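Long-range contacts in UDP-N-acetylglucosamine pyrophosphorylase (Entamoeba histolytica, PDB 3OC9), which probably catalyses the formation of UDP-N-acetyl-alpha-D-glucosamine and diphosphate from UTP and N-acetyl-alpha-D-glucosamine 1-phosphate: residues G366-D371 with G395-L400; R329-S334 with Y355-Y360; P375-S380 with L400-Q405; E22-G27 with V194-I199. All blocks are in the same frame, centred on the assembly; numbering follows the deposited sequence.

Interaction 1 (G366-D371 with G395-L400); sequences GAIVDD and GKTIQL
D370 O is gripped by two donors: the backbone N of L400, 3.1 Å away, and a water 2.8 Å away. The same water donates to L400 O and so bridges the two backbones where the strands run out. Further back, I398 serves both of its backbone polar atoms to the facing chain. I398 N donates to I368 O at 2.9 Å, almost straight at 178°, and I398 O accepts from D370 N. I368 N in turn donates to K396 O. This is the register of a parallel pair of strands, 368-370 and 397-399, near the C-terminus. At its start lies G366, just past helix 347-364, where positive phi and two bonds back into the last turn make a Schellman motif; its O takes a bond from G395 N, the donor standing well above the carbonyl plane. On the face carrying V369 and I398, V369 CG1 lies anti to the backbone N (chi1 -179°), beside L400 CG at 4.1 Å, and the two side chains cross obliquely. I398 CD1 reaches back to A367 CB, also at 4.1 Å. That face rests on helix 347-364 through L362 and I359. On the other face D370 and Q399 lie side by side and point the same way, without a hydrogen bond between them, while D370 OD1 is hydrogen-bonded to S372 OG.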
loop_
_atom_site.group_PDB
_atom_site.type_symbol
_atom_site.label_atom_id
_atom_site.label_comp_id
_atom_site.label_asym_id
_atom_site.label_seq_id
_atom_site.Cartn_x
_atom_site.Cartn_y
_atom_site.Cartn_z
ATOM N N GLY A 366 14.260 24.632 8.241
ATOM C CA GLY A 366 14.919 25.949 8.356
ATOM C C GLY A 366 15.917 26.310 7.264
ATOM O O GLY A 366 16.622 27.333 7.374
ATOM N N ALA A 367 16.005 25.489 6.216
ATOM C CA ALA A 367 16.939 25.752 5.110
ATOM C C ALA A 367 16.348 26.693 4.056
ATOM O O ALA A 367 15.130 26.863 3.984
ATOM C CB ALA A 367 17.389 24.454 4.465
ATOM N N ILE A 368 17.224 27.316 3.265
ATOM C CA ILE A 368 16.823 28.124 2.103
ATOM C C ILE A 368 17.208 27.349 0.841
ATOM O O ILE A 368 18.355 26.939 0.699
ATOM C CB ILE A 368 17.501 29.540 2.106
ATOM C CG1 ILE A 368 17.093 30.338 3.354
ATOM C CG2 ILE A 368 17.154 30.327 0.837
ATOM C CD1 ILE A 368 17.938 30.023 4.602
ATOM N N VAL A 369 16.247 27.139 -0.063
ATOM C CA VAL A 369 16.479 26.305 -1.256
ATOM C C VAL A 369 16.363 27.098 -2.557
ATOM O O VAL A 369 15.358 27.769 -2.807
ATOM C CB VAL A 369 15.527 25.052 -1.298
ATOM C CG1 VAL A 369 15.801 24.186 -2.530
ATOM C CG2 VAL A 369 15.673 24.218 -0.034
ATOM N N ASP A 370 17.402 26.988 -3.382
ATOM C CA ASP A 370 17.504 27.685 -4.664
ATOM C C ASP A 370 17.390 26.670 -5.812
ATOM O O ASP A 370 18.322 25.904 -6.052
ATOM C CB ASP A 370 18.853 28.434 -4.702
ATOM C CG ASP A 370 19.140 29.113 -6.045
ATOM O OD1 ASP A 370 18.360 28.962 -7.010
ATOM O OD2 ASP A 370 20.176 29.809 -6.125
ATOM N N ASP A 371 16.244 26.661 -6.503
ATOM C CA ASP A 371 15.983 25.677 -7.579
ATOM C C ASP A 371 16.096 26.211 -9.023
ATOM O O ASP A 371 15.584 25.596 -9.964
ATOM C CB ASP A 371 14.648 24.921 -7.348
ATOM C CG ASP A 371 13.405 25.813 -7.478
ATOM O OD1 ASP A 371 13.517 26.968 -7.932
ATOM O OD2 ASP A 371 12.292 25.344 -7.130
ATOM N N GLY A 395 19.252 27.232 8.714
ATOM C CA GLY A 395 19.976 28.473 8.388
ATOM C C GLY A 395 20.997 28.378 7.263
ATOM O O GLY A 395 21.766 29.321 7.045
ATOM N N LYS A 396 21.016 27.254 6.549
ATOM C CA LYS A 396 21.955 27.043 5.439
ATOM C C LYS A 396 21.307 27.263 4.068
ATOM O O LYS A 396 20.102 27.052 3.906
ATOM C CB LYS A 396 22.583 25.646 5.516
ATOM C CG LYS A 396 23.223 25.293 6.860
ATOM C CD LYS A 396 24.441 26.159 7.164
ATOM C CE LYS A 396 24.911 25.977 8.605
ATOM N NZ LYS A 396 26.244 26.624 8.857
ATOM N N THR A 397 22.109 27.690 3.088
ATOM C CA THR A 397 21.618 27.929 1.717
ATOM C C THR A 397 22.034 26.784 0.788
ATOM O O THR A 397 23.223 26.500 0.630
ATOM C CB THR A 397 22.060 29.342 1.159
ATOM O OG1 THR A 397 21.350 30.377 1.853
ATOM C CG2 THR A 397 21.751 29.479 -0.331
ATOM N N ILE A 398 21.039 26.112 0.201
ATOM C CA ILE A 398 21.272 24.952 -0.664
ATOM C C ILE A 398 20.875 25.244 -2.113
ATOM O O ILE A 398 19.739 25.666 -2.373
ATOM C CB ILE A 398 20.471 23.701 -0.170
ATOM C CG1 ILE A 398 20.844 23.340 1.278
ATOM C CG2 ILE A 398 20.673 22.519 -1.120
ATOM C CD1 ILE A 398 19.846 22.371 1.968
ATOM N N GLN A 399 21.799 24.983 -3.041
ATOM C CA GLN A 399 21.563 25.167 -4.481
ATOM C C GLN A 399 21.478 23.819 -5.201
ATOM O O GLN A 399 22.480 23.105 -5.305
ATOM C CB GLN A 399 22.666 26.055 -5.110
ATOM C CG GLN A 399 22.545 26.253 -6.626
ATOM C CD GLN A 399 23.603 27.205 -7.199
ATOM O OE1 GLN A 399 23.768 28.332 -6.731
ATOM N NE2 GLN A 399 24.315 26.747 -8.219
ATOM N N LEU A 400 20.281 23.469 -5.688
ATOM C CA LEU A 400 20.047 22.179 -6.363
ATOM C C LEU A 400 20.946 22.063 -7.596
ATOM O O LEU A 400 21.247 23.087 -8.226
ATOM C CB LEU A 400 18.560 22.004 -6.741
ATOM C CG LEU A 400 17.523 22.105 -5.614
ATOM C CD1 LEU A 400 16.116 21.732 -6.113
ATOM C CD2 LEU A 400 17.923 21.199 -4.446
HETATM O O HOH W 1 19.313 25.195 -8.618
#

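Interaction 2 (R329-S334 with Y355-Y360); sequences RFIEFS and YRLNIY
The CA atoms of I331 and L357 are the nearest pair, 6.6 Å apart, where the short helix beginning at R329 meets helix 347-364. Across this gap the contact is made by apolar and aromatic groups. The F330 side chain, its CG anti to the backbone N (chi1 176°), reaches across to the longer helix and touches three of its residues. Ring atom CZ of F330 lies 3.5 Å from R356 O, and CE1 meets R356 CB, while the rest of the arginine leads away. CE2 of F330 meets L357 CD1 and packs 3.8 Å from Y360 CB, which sits at the ring edge in its plane. The two rings form an offset edge-to-face pair, the edge of F330 directed at the face of Y360, with centroids 5.8 Å apart and planes at 82°. The small helix comes two residues after strand 322-326 of the large mixed sheet, and here packs on helix 347-364, which leads to the C-terminal strands. Beside the rings, I331 and L357 cross at about a right angle. I331 CD1 lies 3.8 Å from L357 CD1 and 4.0 Å from Y360 CE2, thus touching both a leucine branch and a ring. The other leucine branch, CD2, comes 3.7 Å from I331 O. Beyond the touching residues, E332 forms a salt bridge with K212, and S334 OG is hydrogen-bonded to D353.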
loop_
_atom_site.group_PDB
_atom_site.type_symbol
_atom_site.label_atom_id
_atom_site.label_comp_id
_atom_site.label_asym_id
_atom_site.label_seq_id
_atom_site.Cartn_x
_atom_site.Cartn_y
_atom_site.Cartn_z
ATOM N N ARG A 329 -2.351 14.580 -0.626
ATOM C CA ARG A 329 -1.769 13.882 -1.791
ATOM C C ARG A 329 -0.286 14.253 -1.915
ATOM O O ARG A 329 0.543 13.415 -2.277
ATOM C CB ARG A 329 -2.520 14.216 -3.109
ATOM C CG ARG A 329 -4.028 13.827 -3.106
ATOM C CD ARG A 329 -4.785 14.274 -4.388
ATOM N NE ARG A 329 -6.245 14.187 -4.214
ATOM C CZ ARG A 329 -7.040 13.333 -4.843
ATOM N NH1 ARG A 329 -6.551 12.472 -5.730
ATOM N NH2 ARG A 329 -8.346 13.351 -4.592
ATOM N N PHE A 330 0.049 15.508 -1.603
ATOM C CA PHE A 330 1.429 16.007 -1.787
ATOM C C PHE A 330 2.439 15.267 -0.870
ATOM O O PHE A 330 3.634 15.140 -1.185
ATOM C CB PHE A 330 1.437 17.543 -1.584
ATOM C CG PHE A 330 2.798 18.177 -1.639
ATOM C CD1 PHE A 330 3.292 18.700 -2.844
ATOM C CD2 PHE A 330 3.576 18.300 -0.486
ATOM C CE1 PHE A 330 4.552 19.296 -2.907
ATOM C CE2 PHE A 330 4.846 18.898 -0.544
ATOM C CZ PHE A 330 5.331 19.400 -1.754
ATOM N N ILE A 331 1.937 14.777 0.264
ATOM C CA ILE A 331 2.754 14.095 1.271
ATOM C C ILE A 331 2.813 12.552 1.062
ATOM O O ILE A 331 3.893 11.943 1.185
ATOM C CB ILE A 331 2.215 14.398 2.723
ATOM C CG1 ILE A 331 2.150 15.919 3.012
ATOM C CG2 ILE A 331 2.959 13.579 3.819
ATOM C CD1 ILE A 331 3.508 16.611 3.285
ATOM N N GLU A 332 1.675 11.916 0.769
ATOM C CA GLU A 332 1.624 10.417 0.804
ATOM C C GLU A 332 0.847 9.733 -0.348
ATOM O O GLU A 332 0.352 8.605 -0.169
ATOM C CB GLU A 332 1.165 9.895 2.206
ATOM C CG GLU A 332 1.646 8.446 2.563
ATOM C CD GLU A 332 1.121 7.859 3.898
ATOM O OE1 GLU A 332 1.404 6.658 4.158
ATOM O OE2 GLU A 332 0.420 8.554 4.679
ATOM N N PHE A 333 0.769 10.357 -1.538
ATOM C CA PHE A 333 0.176 9.643 -2.720
ATOM C C PHE A 333 0.806 9.966 -4.098
ATOM O O PHE A 333 0.495 10.994 -4.691
ATOM C CB PHE A 333 -1.360 9.817 -2.790
ATOM C CG PHE A 333 -2.023 8.945 -3.852
ATOM C CD1 PHE A 333 -2.311 7.613 -3.595
ATOM C CD2 PHE A 333 -2.321 9.469 -5.122
ATOM C CE1 PHE A 333 -2.901 6.795 -4.585
ATOM C CE2 PHE A 333 -2.901 8.662 -6.126
ATOM C CZ PHE A 333 -3.191 7.330 -5.849
ATOM N N SER A 334 1.656 9.069 -4.615
ATOM C CA SER A 334 2.124 9.143 -6.031
ATOM C C SER A 334 2.381 7.721 -6.547
ATOM O O SER A 334 3.339 7.077 -6.113
ATOM C CB SER A 334 3.387 10.020 -6.165
ATOM O OG SER A 334 3.726 10.266 -7.540
ATOM N N TYR A 355 10.704 14.751 -5.594
ATOM C CA TYR A 355 11.593 15.923 -5.549
ATOM C C TYR A 355 10.930 17.128 -4.851
ATOM O O TYR A 355 11.574 17.798 -4.039
ATOM C CB TYR A 355 12.093 16.311 -6.957
ATOM C CG TYR A 355 13.075 15.347 -7.625
ATOM C CD1 TYR A 355 13.617 14.253 -6.934
ATOM C CD2 TYR A 355 13.472 15.538 -8.963
ATOM C CE1 TYR A 355 14.518 13.357 -7.556
ATOM C CE2 TYR A 355 14.380 14.650 -9.593
ATOM C CZ TYR A 355 14.896 13.568 -8.883
ATOM O OH TYR A 355 15.800 12.696 -9.494
ATOM N N ARG A 356 9.645 17.381 -5.137
ATOM C CA ARG A 356 8.926 18.521 -4.542
ATOM C C ARG A 356 8.701 18.335 -3.030
ATOM O O ARG A 356 8.839 19.295 -2.251
ATOM C CB ARG A 356 7.592 18.784 -5.275
ATOM C CG ARG A 356 7.754 19.386 -6.685
ATOM C CD ARG A 356 6.410 19.452 -7.438
ATOM N NE ARG A 356 6.570 19.932 -8.812
ATOM C CZ ARG A 356 5.565 20.170 -9.660
ATOM N NH1 ARG A 356 4.298 19.973 -9.295
ATOM N NH2 ARG A 356 5.825 20.607 -10.885
ATOM N N LEU A 357 8.361 17.106 -2.617
ATOM C CA LEU A 357 8.263 16.783 -1.184
ATOM C C LEU A 357 9.590 17.044 -0.428
ATOM O O LEU A 357 9.590 17.622 0.682
ATOM C CB LEU A 357 7.794 15.323 -0.989
ATOM C CG LEU A 357 7.618 14.843 0.457
ATOM C CD1 LEU A 357 6.625 15.727 1.238
ATOM C CD2 LEU A 357 7.193 13.345 0.492
ATOM N N ASN A 358 10.711 16.625 -1.015
ATOM C CA ASN A 358 12.014 16.754 -0.362
ATOM C C ASN A 358 12.437 18.235 -0.171
ATOM O O ASN A 358 13.011 18.606 0.865
ATOM C CB ASN A 358 13.091 15.946 -1.120
ATOM C CG ASN A 358 12.875 14.433 -1.027
ATOM O OD1 ASN A 358 12.204 13.944 -0.115
ATOM N ND2 ASN A 358 13.455 13.691 -1.966
ATOM N N ILE A 359 12.099 19.073 -1.146
ATOM C CA ILE A 359 12.288 20.544 -1.030
ATOM C C ILE A 359 11.463 21.146 0.128
ATOM O O ILE A 359 11.991 21.925 0.949
ATOM C CB ILE A 359 11.957 21.255 -2.364
ATOM C CG1 ILE A 359 12.945 20.813 -3.447
ATOM C CG2 ILE A 359 11.956 22.787 -2.193
ATOM C CD1 ILE A 359 12.547 21.242 -4.854
ATOM N N TYR A 360 10.185 20.771 0.201
ATOM C CA TYR A 360 9.305 21.140 1.317
ATOM C C TYR A 360 9.896 20.770 2.693
ATOM O O TYR A 360 9.877 21.599 3.617
ATOM C CB TYR A 360 7.881 20.555 1.106
ATOM C CG TYR A 360 6.937 20.639 2.321
ATOM C CD1 TYR A 360 6.170 21.784 2.558
ATOM C CD2 TYR A 360 6.812 19.565 3.215
ATOM C CE1 TYR A 360 5.305 21.862 3.658
ATOM C CE2 TYR A 360 5.953 19.637 4.327
ATOM C CZ TYR A 360 5.206 20.786 4.539
ATOM O OH TYR A 360 4.351 20.877 5.631
#

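Interaction 3 (P375-S380 with L400-Q405)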
loop_
_atom_site.group_PDB
_atom_site.type_symbol
_atom_site.label_atom_id
_atom_site.label_comp_id
_atom_site.label_asym_id
_atom_site.label_seq_id
_atom_site.Cartn_x
_atom_site.Cartn_y
_atom_site.Cartn_z
ATOM N N PRO A 375 15.971 20.825 -10.841
ATOM C CA PRO A 375 14.925 20.407 -9.899
ATOM C C PRO A 375 15.300 19.228 -8.964
ATOM O O PRO A 375 14.489 18.858 -8.104
ATOM C CB PRO A 375 13.791 19.980 -10.833
ATOM C CG PRO A 375 14.514 19.358 -11.993
ATOM C CD PRO A 375 15.833 20.128 -12.137
ATOM N N ILE A 376 16.495 18.661 -9.122
ATOM C CA ILE A 376 16.890 17.411 -8.412
ATOM C C ILE A 376 17.124 17.591 -6.900
ATOM O O ILE A 376 17.962 18.389 -6.484
ATOM C CB ILE A 376 18.141 16.764 -9.072
ATOM C CG1 ILE A 376 17.869 16.510 -10.560
ATOM C CG2 ILE A 376 18.562 15.450 -8.346
ATOM C CD1 ILE A 376 19.083 16.143 -11.358
ATOM N N CYS A 377 16.365 16.845 -6.086
ATOM C CA CYS A 377 16.540 16.832 -4.627
ATOM C C CYS A 377 16.215 15.408 -4.140
ATOM O O CYS A 377 15.038 15.073 -4.022
ATOM C CB CYS A 377 15.609 17.859 -3.970
ATOM S SG CYS A 377 15.797 18.181 -2.172
ATOM N N GLU A 378 17.249 14.591 -3.919
ATOM C CA GLU A 378 17.101 13.175 -3.503
ATOM C C GLU A 378 17.608 12.954 -2.081
ATOM O O GLU A 378 18.810 13.114 -1.800
ATOM C CB GLU A 378 17.837 12.210 -4.452
ATOM C CG GLU A 378 17.430 12.326 -5.915
ATOM C CD GLU A 378 17.792 11.108 -6.774
ATOM O OE1 GLU A 378 18.441 10.139 -6.293
ATOM O OE2 GLU A 378 17.394 11.106 -7.956
ATOM N N ILE A 379 16.689 12.561 -1.198
ATOM C CA ILE A 379 16.981 12.320 0.214
ATOM C C ILE A 379 16.668 10.855 0.554
ATOM O O ILE A 379 15.504 10.441 0.487
ATOM C CB ILE A 379 16.153 13.269 1.132
ATOM C CG1 ILE A 379 16.462 14.754 0.802
ATOM C CG2 ILE A 379 16.388 12.901 2.621
ATOM C CD1 ILE A 379 15.717 15.798 1.671
ATOM N N SER A 380 17.698 10.082 0.915
ATOM C CA SER A 380 17.533 8.635 1.165
ATOM C C SER A 380 16.483 8.342 2.243
ATOM O O SER A 380 16.451 9.015 3.276
ATOM C CB SER A 380 18.857 7.989 1.565
ATOM O OG SER A 380 18.665 6.598 1.824
ATOM N N LEU A 400 20.281 23.469 -5.688
ATOM C CA LEU A 400 20.047 22.179 -6.363
ATOM C C LEU A 400 20.946 22.063 -7.596
ATOM O O LEU A 400 21.247 23.087 -8.226
ATOM C CB LEU A 400 18.560 22.004 -6.741
ATOM C CG LEU A 400 17.523 22.105 -5.614
ATOM C CD1 LEU A 400 16.116 21.732 -6.113
ATOM C CD2 LEU A 400 17.923 21.199 -4.446
ATOM N N PRO A 401 21.390 20.834 -7.944
ATOM C CA PRO A 401 21.082 19.497 -7.379
ATOM C C PRO A 401 21.615 19.219 -5.968
ATOM O O PRO A 401 22.739 19.628 -5.627
ATOM C CB PRO A 401 21.737 18.527 -8.373
ATOM C CG PRO A 401 22.046 19.356 -9.602
ATOM C CD PRO A 401 22.317 20.729 -9.085
ATOM N N PHE A 402 20.805 18.499 -5.177
ATOM C CA PHE A 402 21.152 18.076 -3.812
ATOM C C PHE A 402 20.891 16.572 -3.692
ATOM O O PHE A 402 19.807 16.106 -4.067
ATOM C CB PHE A 402 20.310 18.864 -2.799
ATOM C CG PHE A 402 20.548 18.492 -1.349
ATOM C CD1 PHE A 402 21.634 19.009 -0.644
ATOM C CD2 PHE A 402 19.649 17.669 -0.674
ATOM C CE1 PHE A 402 21.849 18.684 0.710
ATOM C CE2 PHE A 402 19.847 17.342 0.675
ATOM C CZ PHE A 402 20.954 17.847 1.366
ATOM N N ILE A 403 21.897 15.824 -3.224
ATOM C CA ILE A 403 21.802 14.361 -3.057
ATOM C C ILE A 403 22.351 13.935 -1.687
ATOM O O ILE A 403 23.541 14.125 -1.395
ATOM C CB ILE A 403 22.533 13.584 -4.203
ATOM C CG1 ILE A 403 21.831 13.825 -5.547
ATOM C CG2 ILE A 403 22.613 12.069 -3.892
ATOM C CD1 ILE A 403 22.520 13.182 -6.749
ATOM N N LEU A 404 21.487 13.344 -0.863
ATOM C CA LEU A 404 21.858 12.945 0.495
ATOM C C LEU A 404 21.637 11.443 0.681
ATOM O O LEU A 404 20.501 10.974 0.689
ATOM C CB LEU A 404 21.055 13.747 1.527
ATOM C CG LEU A 404 21.257 13.556 3.036
ATOM C CD1 LEU A 404 22.680 13.946 3.466
ATOM C CD2 LEU A 404 20.223 14.383 3.805
ATOM N N GLN A 405 22.728 10.695 0.814
ATOM C CA GLN A 405 22.627 9.242 0.937
ATOM C C GLN A 405 23.240 8.733 2.241
ATOM O O GLN A 405 23.931 9.465 2.965
ATOM C CB GLN A 405 23.224 8.536 -0.294
ATOM C CG GLN A 405 22.533 8.902 -1.622
ATOM C CD GLN A 405 21.129 8.292 -1.771
ATOM O OE1 GLN A 405 20.965 7.066 -1.747
ATOM N NE2 GLN A 405 20.121 9.147 -1.948
ATOM O OXT GLN A 405 23.020 7.573 2.612
HETATM O O HOH W 2 21.325 5.648 1.962
#
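L400 lies against the carbonyl oxygen of I376, with every side-chain atom from CB outward near it. L400 CB stands 3.7 Å from I376 O and CG 3.8 Å from it. At the tip the branches part: CD1 also approaches P375 O, while CD2, the nearest to I376 O at 3.5 Å, goes on to meet C377 CB. I376 O has a polar partner too, for F402 N donates to it at 3.1 Å from above the carbonyl plane. The peptide joining L400 to P401 is cis, and P401 CB rests against I376 CB. From here strands 377-379 and 402-404 run parallel, only 7° apart. E378 turns both its N and its O to strand 402-404, straddling I403: N donates to F402 O, and O accepts from L404 N at 2.8 Å. On the face bearing C377 and I379, CD2 of F402 lies 4.2 Å from C377 SG, an oblique sulfur-aromatic contact, while I379 CG1 lies at the ring edge, near its plane, by CE2. At the far end Q405, bent at chi2 (-72°), lays its amide beside S380 CB, and its OE1 binds K66. S380 OG, hydrogen-bonded to R382 N, also shares a water with the terminal carboxylate; the water donates to Q405 OXT at 2.6 Å. The pair is laid against helix 347-364: C377 touches L362, I379 touches N358, and the carboxylate of E378 on the other face binds Y355 OH and E63 N, which brings helix, C-terminal strands and the loop after strand 59-60 together.

Interaction 4 (E22-G27 with V194-I199); sequences EHYYRG and VDPNMI. With SO4 (sulfate ion), chain B.
Y24 meets both P196 and N197. N197 OD1 lies at the edge of the tyrosine ring, near its plane, 3.6 Å from CD1 and 3.5 Å from Y24 CB. The side chains of P196 and Y24 lie side by side and point the same way, P196 CB 4.1 Å from Y24 CD1. One turn on, G27 offers bare backbone: its CA makes a C-H...O contact of 3.4 Å with P196 O and also touches I199 CG2. The absence of a side chain here lets the CA atoms of G27 and P196 come within 4.1 Å. In the next shell D195 fixes N197. D195 OD1 takes N197 ND2 on its syn lone pair at 3.0 Å and N197 N from above the carboxylate plane, while D195 OD2 makes a salt bridge with K212. On the outer side R26 binds a sulfate, probably from the crystallisation liquor, through NH1 to O4 at 2.9 Å, and its NE pairs with D203. D195 is the N-cap of helix 196-204, P196 its first residue, and the whole is a close helix-helix contact through glycine, joining helix 21-32 to a helix beside strand 36-41 of the central mixed sheet.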
loop_
_atom_site.group_PDB
_atom_site.type_symbol
_atom_site.label_atom_id
_atom_site.label_comp_id
_atom_site.label_asym_id
_atom_site.label_seq_id
_atom_site.Cartn_x
_atom_site.Cartn_y
_atom_site.Cartn_z
ATOM N N GLU A 22 1.331 14.080 20.652
ATOM C CA GLU A 22 1.073 12.977 21.602
ATOM C C GLU A 22 0.862 11.632 20.850
ATOM O O GLU A 22 1.415 10.588 21.257
ATOM C CB GLU A 22 -0.113 13.294 22.542
ATOM C CG GLU A 22 -0.526 12.141 23.502
ATOM C CD GLU A 22 -1.872 12.340 24.232
ATOM O OE1 GLU A 22 -2.743 13.116 23.761
ATOM O OE2 GLU A 22 -2.073 11.681 25.283
ATOM N N HIS A 23 0.105 11.670 19.747
ATOM C CA HIS A 23 -0.114 10.468 18.909
ATOM C C HIS A 23 1.190 9.939 18.282
ATOM O O HIS A 23 1.445 8.721 18.307
ATOM C CB HIS A 23 -1.157 10.712 17.790
ATOM C CG HIS A 23 -2.532 11.056 18.292
ATOM N ND1 HIS A 23 -3.213 12.180 17.877
ATOM C CD2 HIS A 23 -3.358 10.411 19.152
ATOM C CE1 HIS A 23 -4.388 12.231 18.481
ATOM N NE2 HIS A 23 -4.509 11.166 19.255
ATOM N N TYR A 24 1.999 10.840 17.714
ATOM C CA TYR A 24 3.306 10.457 17.122
ATOM C C TYR A 24 4.203 9.713 18.136
ATOM O O TYR A 24 4.743 8.640 17.836
ATOM C CB TYR A 24 4.012 11.710 16.565
ATOM C CG TYR A 24 5.428 11.514 16.030
ATOM C CD1 TYR A 24 5.647 11.112 14.711
ATOM C CD2 TYR A 24 6.535 11.775 16.830
ATOM C CE1 TYR A 24 6.950 10.942 14.202
ATOM C CE2 TYR A 24 7.843 11.603 16.333
ATOM C CZ TYR A 24 8.037 11.182 15.022
ATOM O OH TYR A 24 9.326 11.025 14.531
ATOM N N TYR A 25 4.375 10.282 19.332
ATOM C CA TYR A 25 5.218 9.633 20.359
ATOM C C TYR A 25 4.656 8.325 20.936
ATOM O O TYR A 25 5.431 7.420 21.272
ATOM C CB TYR A 25 5.655 10.621 21.466
ATOM C CG TYR A 25 6.601 11.683 20.938
ATOM C CD1 TYR A 25 7.869 11.341 20.465
ATOM C CD2 TYR A 25 6.215 13.024 20.875
ATOM C CE1 TYR A 25 8.731 12.303 19.955
ATOM C CE2 TYR A 25 7.075 14.000 20.364
ATOM C CZ TYR A 25 8.329 13.626 19.897
ATOM O OH TYR A 25 9.206 14.571 19.398
ATOM N N ARG A 26 3.330 8.200 21.027
ATOM C CA ARG A 26 2.722 6.912 21.417
ATOM C C ARG A 26 2.996 5.823 20.353
ATOM O O ARG A 26 3.185 4.632 20.680
ATOM C CB ARG A 26 1.215 7.068 21.684
ATOM C CG ARG A 26 0.440 5.772 22.044
ATOM C CD ARG A 26 0.893 5.144 23.364
ATOM N NE ARG A 26 0.082 3.968 23.692
ATOM C CZ ARG A 26 0.418 3.038 24.582
ATOM N NH1 ARG A 26 1.564 3.134 25.252
ATOM N NH2 ARG A 26 -0.393 2.004 24.796
ATOM N N GLY A 27 3.016 6.241 19.083
ATOM C CA GLY A 27 3.382 5.340 17.975
ATOM C C GLY A 27 4.820 4.822 18.104
ATOM O O GLY A 27 5.060 3.618 17.971
ATOM N N VAL A 194 4.860 1.748 8.366
ATOM C CA VAL A 194 4.323 1.712 9.757
ATOM C C VAL A 194 4.387 3.133 10.394
ATOM O O VAL A 194 5.266 3.441 11.215
ATOM C CB VAL A 194 5.004 0.580 10.635
ATOM C CG1 VAL A 194 4.364 0.471 12.049
ATOM C CG2 VAL A 194 4.928 -0.783 9.935
ATOM N N ASP A 195 3.438 3.991 9.990
ATOM C CA ASP A 195 3.436 5.443 10.306
ATOM C C ASP A 195 3.159 5.655 11.810
ATOM O O ASP A 195 2.056 5.348 12.263
ATOM C CB ASP A 195 2.343 6.131 9.436
ATOM C CG ASP A 195 2.201 7.645 9.693
ATOM O OD1 ASP A 195 3.040 8.213 10.415
ATOM O OD2 ASP A 195 1.222 8.270 9.181
ATOM N N PRO A 196 4.141 6.187 12.592
ATOM C CA PRO A 196 3.879 6.355 14.047
ATOM C C PRO A 196 2.640 7.225 14.359
ATOM O O PRO A 196 1.958 6.972 15.379
ATOM C CB PRO A 196 5.171 7.015 14.592
ATOM C CG PRO A 196 6.171 6.933 13.505
ATOM C CD PRO A 196 5.500 6.593 12.198
ATOM N N ASN A 197 2.377 8.244 13.520
ATOM C CA ASN A 197 1.164 9.107 13.671
ATOM C C ASN A 197 -0.126 8.272 13.659
ATOM O O ASN A 197 -1.045 8.476 14.495
ATOM C CB ASN A 197 1.092 10.186 12.554
ATOM C CG ASN A 197 2.297 11.133 12.551
ATOM O OD1 ASN A 197 2.415 12.005 13.418
ATOM N ND2 ASN A 197 3.188 10.973 11.556
ATOM N N MET A 198 -0.183 7.323 12.725
ATOM C CA MET A 198 -1.382 6.462 12.533
ATOM C C MET A 198 -1.514 5.379 13.640
ATOM O O MET A 198 -2.628 5.106 14.136
ATOM C CB MET A 198 -1.313 5.860 11.099
ATOM C CG MET A 198 -2.434 4.898 10.702
ATOM S SD MET A 198 -2.021 4.130 9.095
ATOM C CE MET A 198 -3.657 3.575 8.640
ATOM N N ILE A 199 -0.383 4.772 14.037
ATOM C CA ILE A 199 -0.382 3.751 15.128
ATOM C C ILE A 199 -0.875 4.382 16.455
ATOM O O ILE A 199 -1.730 3.814 17.157
ATOM C CB ILE A 199 1.042 3.103 15.313
ATOM C CG1 ILE A 199 1.498 2.380 14.033
ATOM C CG2 ILE A 199 1.135 2.208 16.607
ATOM C CD1 ILE A 199 0.643 1.205 13.573
HETATM S S SO4 B . 1.634 0.596 27.789
HETATM O O1 SO4 B . 1.891 -0.009 26.480
HETATM O O2 SO4 B . 0.191 0.692 28.009
HETATM O O3 SO4 B . 2.234 -0.228 28.834
HETATM O O4 SO4 B . 2.225 1.932 27.833
#

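How the interactions relate
Starting from the N terminus, interaction 4 closes the longest loop: 166 residues, including strand 36-41 of the central sheet, separate its two segments, on helix 21-32 and helix 196-204. Interaction 2 follows in series, joining the short helix after strand 322-326 to helix 347-364 across 20 residues; its nearest atoms to interaction 4 are about 5 Å away, without touching. Interactions 1 and 3 then cross. Interaction 1 opens at 366 and interaction 3 at 375, the first closes by 400 and the second by 405, and L400 belongs to both. Helix 347-364 unites the last three: I359 packs on L400 and V369, and N358 ND2 probably bonds to C377 O.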